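Local coordinates for protein 2''-aminoglycoside nucleotidyltransferase (Klebsiella pneumoniae, PDB 4WQL) that confers resistance to gentamicin, kanamycin and related antibiotics by magnesium-dependent transfer of a nucleotide from a nucleoside triphosphate to their 2''-hydroxyl group, at residues I46-P51 against L86-A91; D132-A137 against V167-F172. All blocks are in the same frame, centred on the assembly; numbering follows the deposited sequence.

The two contacts lie on the two walls of the kanamycin cleft. Interaction 1, inside the N-terminal domain, pairs strands that bring Asp47 and Asp87 to the magnesium ions and Glu89 to the amines of the drug. Interaction 2, inside the C-terminal domain, packs two helices, the first of which presents Asp132 and Tyr135 to the same ligand. Their centres are 20 Å apart and their nearest atoms about 5 Å; they do not touch, but kanamycin contacts both. Atom N2 of kanamycin is hydrogen-bonded from both walls, by Glu89 OE2 and Asp132 OD2; the side chain of Tyr135 remains about 12 Å from that of Asp87.

Interaction 1: I46-P51 against L86-A91; sequences IDLTFP and LDCEPA. With MG (magnesium ion), chain C; MG (magnesium ion), chain B; KAN (kanamycin a), chain D.
Asp87 OD2 is held by one magnesium ion at 2.6 Å and by a weak hydrogen bond from N3 of kanamycin. The same ion binds Asp47 OD1 from the neighbouring strand, drawing OD1 to within 3.1 Å of Asp87 OD2, a proximity of two acceptors that the shared metal explains. The two side chains run alongside each other to the metal, their carboxylate planes turned 53° apart. Asp47 bridges the two metals, its OD2 reaching the second magnesium, which also carries three waters. Asp45 completes this metal-binding carboxylate cluster, while Tyr75 bonds to Asp87 OD1. Kanamycin O13, the 2''-hydroxyl to be adenylated, binds the same magnesium as Asp87, consistent with Asp87 acting as proton acceptor.

Two residues further along, Glu89 extends its chain from a CG anti to the backbone N (chi1 176°) and divides its oxygens between two drug amines: OE2 takes N2 at 2.7 Å and OE1 takes N1 at 2.9 Å.

Five backbone hydrogen bonds zip the parallel strands together, the shortest from Asp87 N to Ile46 O at 2.7 Å. The opposite side of the sheet is apolar. Leu86 CD2 lies alongside Ile46 CD1, and Leu86 CD1 meets Leu48 CD1. With CG between its backbone N and carbonyl carbon (chi1 60°), Phe50 folds its ring back over the other strand; Pro90 CA sits over one ring face, near the rim, and Phe50 CZ touches Pro90 CB at 3.7 Å.

Helix 5-19 covers Ile46 and Leu86, and helix 55-64 covers Leu86, Cys88 and Phe50. Within the mixed sheet, strand 25-27 flanks 46-51 and strand 77-81 flanks 84-93. The face carrying Asp47, Asp87 and Glu89 is turned to the metals and the drug, away from both helices.

Interaction 2: D132-A137 against V167-F172; sequences DYFYYA and VLRAAF. With KAN (kanamycin a), chain D.
Phe134 and Phe172 make the tight part of this helix pair: Phe134 CB stands 3.3 Å from the centroid of the Phe172 ring, almost exactly on the ring normal, a close CH-pi contact. The two side chains overlap from opposite helices, each running toward the other's backbone, and the Phe134 ring turns an edge toward the same face, an offset edge-to-face pair with planes at 61°. Phe172 carries its CG anti to the backbone N (chi1 179°), which sends the ring across to helix 126-139 and on to Tyr135. There Phe172 uses its own edge: CZ comes to 3.6 Å from Tyr135 CD1, and the planes meet at 80° in a T-shaped stack. The opposite face of Tyr135 lies against kanamycin, whose C2 is 3.5 Å above the ring plane, toward the rim. One tyrosine is thus sandwiched between drug and helix 162-176; its hydroxyl is hydrogen-bonded to Tyr176 and Trp131. One turn earlier in the helix, Asp132 OD2 accepts a bond of 2.7 Å from kanamycin N2.

The end of the Phe134 ring rests on the backbone of helix 162-176, CE2 lying 3.6 Å from Arg169 CA. Leu168 CG approaches CE2 of Phe134 at 3.9 Å. Arg169 CB lies beside Phe134 CZ, and CG hangs over the rim of one ring face. The loose side begins beyond CG, where the arginine chain bends and turns out to the surface.

The short helix segments pass 10.5 Å apart, a spacing filled by the aromatic side chains. Trp131 and Tyr176 extend this cluster within helices 126-139 and 162-176, whereas Tyr133 and Tyr136 face the other side of helix 126-139 and pack on Tyr153 and His149 of helix 147-160.

Interaction 1: I46-P51 against L86-A91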
loop_
_atom_site.group_PDB
_atom_site.type_symbol
_atom_site.label_atom_id
_atom_site.label_comp_id
_atom_site.label_asym_id
_atom_site.label_seq_id
_atom_site.Cartn_x
_atom_site.Cartn_y
_atom_site.Cartn_z
ATOM N N ILE A 46 -1.937 1.774 -8.497
ATOM C CA ILE A 46 -2.587 1.830 -7.233
ATOM C C ILE A 46 -2.230 0.592 -6.417
ATOM O O ILE A 46 -2.505 -0.517 -6.862
ATOM C CB ILE A 46 -4.107 1.875 -7.395
ATOM C CG1 ILE A 46 -4.534 3.123 -8.177
ATOM C CG2 ILE A 46 -4.788 1.809 -6.040
ATOM C CD1 ILE A 46 -5.896 2.970 -8.860
ATOM N N ASP A 47 -1.568 0.778 -5.278
ATOM C CA ASP A 47 -1.255 -0.381 -4.397
ATOM C C ASP A 47 -2.361 -0.592 -3.393
ATOM O O ASP A 47 -2.843 0.360 -2.762
ATOM C CB ASP A 47 0.096 -0.171 -3.672
ATOM C CG ASP A 47 1.242 0.087 -4.676
ATOM O OD1 ASP A 47 1.708 -0.864 -5.277
ATOM O OD2 ASP A 47 1.587 1.231 -4.897
ATOM N N LEU A 48 -2.781 -1.863 -3.239
ATOM C CA LEU A 48 -3.850 -2.218 -2.295
ATOM C C LEU A 48 -3.380 -3.363 -1.435
ATOM O O LEU A 48 -2.671 -4.296 -1.912
ATOM C CB LEU A 48 -5.146 -2.677 -3.005
ATOM C CG LEU A 48 -5.821 -1.668 -3.948
ATOM C CD1 LEU A 48 -6.968 -2.297 -4.770
ATOM C CD2 LEU A 48 -6.327 -0.471 -3.070
ATOM N N THR A 49 -3.797 -3.313 -0.162
ATOM C CA THR A 49 -3.588 -4.425 0.753
ATOM C C THR A 49 -4.949 -5.001 1.097
ATOM O O THR A 49 -5.865 -4.248 1.437
ATOM C CB THR A 49 -2.849 -3.959 2.058
ATOM O OG1 THR A 49 -1.550 -3.456 1.709
ATOM C CG2 THR A 49 -2.675 -5.124 3.037
ATOM N N PHE A 50 -5.123 -6.316 0.983
ATOM C CA PHE A 50 -6.492 -6.875 1.148
ATOM C C PHE A 50 -6.451 -8.068 2.127
ATOM O O PHE A 50 -5.400 -8.727 2.263
ATOM C CB PHE A 50 -7.065 -7.354 -0.212
ATOM C CG PHE A 50 -6.229 -8.444 -0.860
ATOM C CD1 PHE A 50 -5.126 -8.145 -1.670
ATOM C CD2 PHE A 50 -6.558 -9.787 -0.639
ATOM C CE1 PHE A 50 -4.349 -9.182 -2.169
ATOM C CE2 PHE A 50 -5.823 -10.815 -1.173
ATOM C CZ PHE A 50 -4.730 -10.535 -1.964
ATOM N N PRO A 51 -7.588 -8.369 2.771
ATOM C CA PRO A 51 -7.645 -9.579 3.623
ATOM C C PRO A 51 -7.406 -10.836 2.788
ATOM O O PRO A 51 -8.197 -11.100 1.894
ATOM C CB PRO A 51 -9.080 -9.557 4.209
ATOM C CG PRO A 51 -9.463 -7.987 4.207
ATOM C CD PRO A 51 -8.834 -7.536 2.847
ATOM N N LEU A 86 -3.469 -2.266 -10.676
ATOM C CA LEU A 86 -3.630 -2.436 -9.223
ATOM C C LEU A 86 -2.615 -3.433 -8.712
ATOM O O LEU A 86 -2.566 -4.567 -9.215
ATOM C CB LEU A 86 -5.013 -2.954 -8.882
ATOM C CG LEU A 86 -6.295 -2.335 -9.410
ATOM C CD1 LEU A 86 -7.435 -3.097 -8.686
ATOM C CD2 LEU A 86 -6.325 -0.883 -9.017
ATOM N N ASP A 87 -1.844 -3.028 -7.705
ATOM C CA ASP A 87 -0.768 -3.856 -7.228
ATOM C C ASP A 87 -1.210 -4.394 -5.859
ATOM O O ASP A 87 -1.157 -3.669 -4.897
ATOM C CB ASP A 87 0.503 -3.009 -7.113
ATOM C CG ASP A 87 1.734 -3.846 -6.761
ATOM O OD1 ASP A 87 1.617 -5.050 -6.443
ATOM O OD2 ASP A 87 2.838 -3.282 -6.780
ATOM N N CYS A 88 -1.613 -5.681 -5.791
ATOM C CA CYS A 88 -2.390 -6.130 -4.639
ATOM C C CYS A 88 -1.614 -7.102 -3.752
ATOM O O CYS A 88 -1.093 -8.088 -4.268
ATOM C CB CYS A 88 -3.680 -6.808 -5.141
ATOM S SG CYS A 88 -4.714 -5.673 -6.060
ATOM N N GLU A 89 -1.580 -6.846 -2.438
ATOM C CA GLU A 89 -0.866 -7.718 -1.536
ATOM C C GLU A 89 -1.782 -8.145 -0.377
ATOM O O GLU A 89 -2.448 -7.319 0.181
ATOM C CB GLU A 89 0.343 -6.985 -0.953
ATOM C CG GLU A 89 1.104 -7.803 0.088
ATOM C CD GLU A 89 2.408 -7.138 0.591
ATOM O OE1 GLU A 89 3.389 -7.925 0.857
ATOM O OE2 GLU A 89 2.414 -5.886 0.690
ATOM N N PRO A 90 -1.799 -9.430 -0.046
ATOM C CA PRO A 90 -2.618 -9.868 1.106
ATOM C C PRO A 90 -2.061 -9.502 2.507
ATOM O O PRO A 90 -0.842 -9.327 2.701
ATOM C CB PRO A 90 -2.615 -11.397 0.957
ATOM C CG PRO A 90 -1.179 -11.657 0.411
ATOM C CD PRO A 90 -1.053 -10.556 -0.627
ATOM N N ALA A 91 -2.986 -9.365 3.484
ATOM C CA ALA A 91 -2.655 -9.272 4.902
ATOM C C ALA A 91 -3.473 -10.307 5.585
ATOM O O ALA A 91 -4.510 -10.720 5.082
ATOM C CB ALA A 91 -2.966 -7.857 5.485
HETATM MG MG MG C . 3.227 -0.740 -7.063
HETATM MG MG MG B . 2.739 1.767 -6.515
HETATM C C1 KAN D . 7.900 -6.573 -0.214
HETATM C C2 KAN D . 9.190 -7.390 -0.609
HETATM C C3 KAN D . 8.856 -8.860 -0.782
HETATM C C4 KAN D . 8.275 -9.323 0.549
HETATM C C5 KAN D . 7.034 -8.519 0.891
HETATM C C6 KAN D . 6.683 -8.957 2.353
HETATM C C7 KAN D . 4.132 -4.155 -3.230
HETATM C C8 KAN D . 5.584 -4.195 -3.779
HETATM C C9 KAN D . 6.387 -5.417 -3.289
HETATM C C10 KAN D . 6.304 -5.522 -1.742
HETATM C C11 KAN D . 4.893 -5.441 -1.191
HETATM C C12 KAN D . 4.197 -4.174 -1.686
HETATM C C13 KAN D . 6.828 -3.491 -5.753
HETATM C C14 KAN D . 6.296 -2.335 -6.668
HETATM C C15 KAN D . 5.517 -2.955 -7.847
HETATM C C16 KAN D . 6.426 -3.950 -8.582
HETATM C C17 KAN D . 6.870 -5.063 -7.592
HETATM C C18 KAN D . 7.904 -6.097 -8.072
HETATM N N1 KAN D . 5.537 -8.159 2.860
HETATM N N2 KAN D . 5.022 -5.393 0.287
HETATM N N3 KAN D . 3.344 -3.030 -3.817
HETATM N N4 KAN D . 4.989 -1.931 -8.779
HETATM O O5 KAN D . 7.341 -7.139 0.992
HETATM O O6 KAN D . 9.770 -6.764 -1.795
HETATM O O7 KAN D . 10.061 -9.624 -1.101
HETATM O O8 KAN D . 7.857 -10.670 0.435
HETATM O O9 KAN D . 7.065 -6.670 -1.354
HETATM O O10 KAN D . 7.811 -5.321 -3.635
HETATM O O11 KAN D . 5.695 -4.170 -5.217
HETATM O O12 KAN D . 7.595 -4.448 -6.487
HETATM O O13 KAN D . 5.478 -1.389 -5.938
HETATM O O14 KAN D . 5.734 -4.491 -9.725
HETATM O O15 KAN D . 9.112 -5.406 -8.449
HETATM O O HOH W 1 4.359 2.470 -7.852
HETATM O O HOH W 2 1.702 3.349 -6.474
HETATM O O HOH W 3 3.953 2.697 -4.973
#

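Interaction 2: D132-A137 against V167-F172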
loop_
_atom_site.group_PDB
_atom_site.type_symbol
_atom_site.label_atom_id
_atom_site.label_comp_id
_atom_site.label_asym_id
_atom_site.label_seq_id
_atom_site.Cartn_x
_atom_site.Cartn_y
_atom_site.Cartn_z
ATOM N N ASP A 132 8.854 -1.181 3.164
ATOM C CA ASP A 132 9.027 -1.709 1.816
ATOM C C ASP A 132 10.144 -1.099 1.042
ATOM O O ASP A 132 10.723 -1.764 0.188
ATOM C CB ASP A 132 7.735 -1.549 1.029
ATOM C CG ASP A 132 6.921 -2.834 1.030
ATOM O OD1 ASP A 132 7.428 -3.841 1.601
ATOM O OD2 ASP A 132 5.792 -2.839 0.481
ATOM N N TYR A 133 10.490 0.157 1.335
ATOM C CA TYR A 133 11.693 0.712 0.730
ATOM C C TYR A 133 12.944 -0.008 1.173
ATOM O O TYR A 133 13.959 0.056 0.502
ATOM C CB TYR A 133 11.850 2.206 1.067
ATOM C CG TYR A 133 10.847 3.074 0.354
ATOM C CD1 TYR A 133 11.102 3.546 -0.916
ATOM C CD2 TYR A 133 9.621 3.392 0.951
ATOM C CE1 TYR A 133 10.147 4.354 -1.575
ATOM C CE2 TYR A 133 8.688 4.184 0.310
ATOM C CZ TYR A 133 8.965 4.667 -0.941
ATOM O OH TYR A 133 8.028 5.444 -1.591
ATOM N N PHE A 134 12.930 -0.617 2.357
ATOM C CA PHE A 134 14.111 -1.309 2.818
ATOM C C PHE A 134 14.355 -2.521 1.986
ATOM O O PHE A 134 15.504 -2.812 1.669
ATOM C CB PHE A 134 13.972 -1.716 4.312
ATOM C CG PHE A 134 13.813 -0.511 5.257
ATOM C CD1 PHE A 134 14.275 0.736 4.893
ATOM C CD2 PHE A 134 13.241 -0.689 6.539
ATOM C CE1 PHE A 134 14.123 1.875 5.759
ATOM C CE2 PHE A 134 13.089 0.410 7.414
ATOM C CZ PHE A 134 13.533 1.664 7.054
ATOM N N TYR A 135 13.280 -3.213 1.626
ATOM C CA TYR A 135 13.427 -4.350 0.715
ATOM C C TYR A 135 14.002 -3.874 -0.619
ATOM O O TYR A 135 14.925 -4.465 -1.172
ATOM C CB TYR A 135 12.075 -5.016 0.446
ATOM C CG TYR A 135 11.506 -5.787 1.605
ATOM C CD1 TYR A 135 12.195 -6.896 2.121
ATOM C CD2 TYR A 135 10.293 -5.439 2.132
ATOM C CE1 TYR A 135 11.630 -7.648 3.188
ATOM C CE2 TYR A 135 9.734 -6.131 3.218
ATOM C CZ TYR A 135 10.403 -7.243 3.736
ATOM O OH TYR A 135 9.790 -7.899 4.802
ATOM N N TYR A 136 13.386 -2.809 -1.120
ATOM C CA TYR A 136 13.861 -2.188 -2.372
ATOM C C TYR A 136 15.343 -1.815 -2.313
ATOM O O TYR A 136 16.066 -1.945 -3.298
ATOM C CB TYR A 136 12.976 -0.980 -2.654
ATOM C CG TYR A 136 13.226 -0.334 -4.015
ATOM C CD1 TYR A 136 13.396 -1.103 -5.164
ATOM C CD2 TYR A 136 13.260 1.041 -4.147
ATOM C CE1 TYR A 136 13.635 -0.474 -6.438
ATOM C CE2 TYR A 136 13.513 1.675 -5.409
ATOM C CZ TYR A 136 13.679 0.905 -6.534
ATOM O OH TYR A 136 13.899 1.525 -7.761
ATOM N N ALA A 137 15.817 -1.301 -1.185
ATOM C CA ALA A 137 17.229 -0.952 -1.093
ATOM C C ALA A 137 18.132 -2.193 -1.175
ATOM O O ALA A 137 19.284 -2.102 -1.665
ATOM C CB ALA A 137 17.531 -0.149 0.165
ATOM N N VAL A 167 15.526 3.944 13.669
ATOM C CA VAL A 167 15.249 2.747 14.502
ATOM C C VAL A 167 14.665 1.609 13.679
ATOM O O VAL A 167 15.038 0.435 13.808
ATOM C CB VAL A 167 14.289 3.111 15.675
ATOM C CG1 VAL A 167 13.884 1.877 16.436
ATOM C CG2 VAL A 167 14.969 4.060 16.615
ATOM N N LEU A 168 13.700 1.947 12.833
ATOM C CA LEU A 168 13.063 0.929 11.983
ATOM C C LEU A 168 14.044 0.301 10.998
ATOM O O LEU A 168 13.994 -0.925 10.737
ATOM C CB LEU A 168 11.891 1.560 11.212
ATOM C CG LEU A 168 10.876 0.592 10.612
ATOM C CD1 LEU A 168 10.056 -0.099 11.711
ATOM C CD2 LEU A 168 9.950 1.350 9.642
ATOM N N ARG A 169 14.907 1.114 10.418
ATOM C CA ARG A 169 15.944 0.608 9.520
ATOM C C ARG A 169 16.870 -0.367 10.235
ATOM O O ARG A 169 17.301 -1.391 9.677
ATOM C CB ARG A 169 16.757 1.768 8.903
ATOM C CG ARG A 169 17.699 1.338 7.806
ATOM C CD ARG A 169 18.300 2.600 7.057
ATOM N NE ARG A 169 18.421 3.723 7.988
ATOM C CZ ARG A 169 19.347 4.686 7.959
ATOM N NH1 ARG A 169 20.279 4.709 7.010
ATOM N NH2 ARG A 169 19.327 5.637 8.902
ATOM N N ALA A 170 17.220 -0.016 11.463
ATOM C CA ALA A 170 18.113 -0.881 12.222
ATOM C C ALA A 170 17.408 -2.212 12.514
ATOM O O ALA A 170 18.034 -3.293 12.546
ATOM C CB ALA A 170 18.534 -0.157 13.531
ATOM N N ALA A 171 16.100 -2.135 12.762
ATOM C CA ALA A 171 15.342 -3.371 13.060
ATOM C C ALA A 171 15.305 -4.273 11.840
ATOM O O ALA A 171 15.416 -5.493 11.954
ATOM C CB ALA A 171 13.915 -3.027 13.508
ATOM N N PHE A 172 15.139 -3.645 10.666
ATOM C CA PHE A 172 15.066 -4.377 9.401
ATOM C C PHE A 172 16.409 -5.066 9.197
ATOM O O PHE A 172 16.466 -6.228 8.800
ATOM C CB PHE A 172 14.773 -3.389 8.239
ATOM C CG PHE A 172 14.707 -4.064 6.867
ATOM C CD1 PHE A 172 15.857 -4.242 6.089
ATOM C CD2 PHE A 172 13.486 -4.522 6.390
ATOM C CE1 PHE A 172 15.769 -4.855 4.869
ATOM C CE2 PHE A 172 13.390 -5.096 5.154
ATOM C CZ PHE A 172 14.499 -5.296 4.407
HETATM C C1 KAN D . 7.900 -6.573 -0.214
HETATM C C2 KAN D . 9.190 -7.390 -0.609
HETATM C C3 KAN D . 8.856 -8.860 -0.782
HETATM C C4 KAN D . 8.275 -9.323 0.549
HETATM C C5 KAN D . 7.034 -8.519 0.891
HETATM C C6 KAN D . 6.683 -8.957 2.353
HETATM C C7 KAN D . 4.132 -4.155 -3.230
HETATM C C8 KAN D . 5.584 -4.195 -3.779
HETATM C C9 KAN D . 6.387 -5.417 -3.289
HETATM C C10 KAN D . 6.304 -5.522 -1.742
HETATM C C11 KAN D . 4.893 -5.441 -1.191
HETATM C C12 KAN D . 4.197 -4.174 -1.686
HETATM C C13 KAN D . 6.828 -3.491 -5.753
HETATM C C14 KAN D . 6.296 -2.335 -6.668
HETATM C C15 KAN D . 5.517 -2.955 -7.847
HETATM C C16 KAN D . 6.426 -3.950 -8.582
HETATM C C17 KAN D . 6.870 -5.063 -7.592
HETATM C C18 KAN D . 7.904 -6.097 -8.072
HETATM N N1 KAN D . 5.537 -8.159 2.860
HETATM N N2 KAN D . 5.022 -5.393 0.287
HETATM N N3 KAN D . 3.344 -3.030 -3.817
HETATM N N4 KAN D . 4.989 -1.931 -8.779
HETATM O O5 KAN D . 7.341 -7.139 0.992
HETATM O O6 KAN D . 9.770 -6.764 -1.795
HETATM O O7 KAN D . 10.061 -9.624 -1.101
HETATM O O8 KAN D . 7.857 -10.670 0.435
HETATM O O9 KAN D . 7.065 -6.670 -1.354
HETATM O O10 KAN D . 7.811 -5.321 -3.635
HETATM O O11 KAN D . 5.695 -4.170 -5.217
HETATM O O12 KAN D . 7.595 -4.448 -6.487
HETATM O O13 KAN D . 5.478 -1.389 -5.938
HETATM O O14 KAN D . 5.734 -4.491 -9.725
HETATM O O15 KAN D . 9.112 -5.406 -8.449
#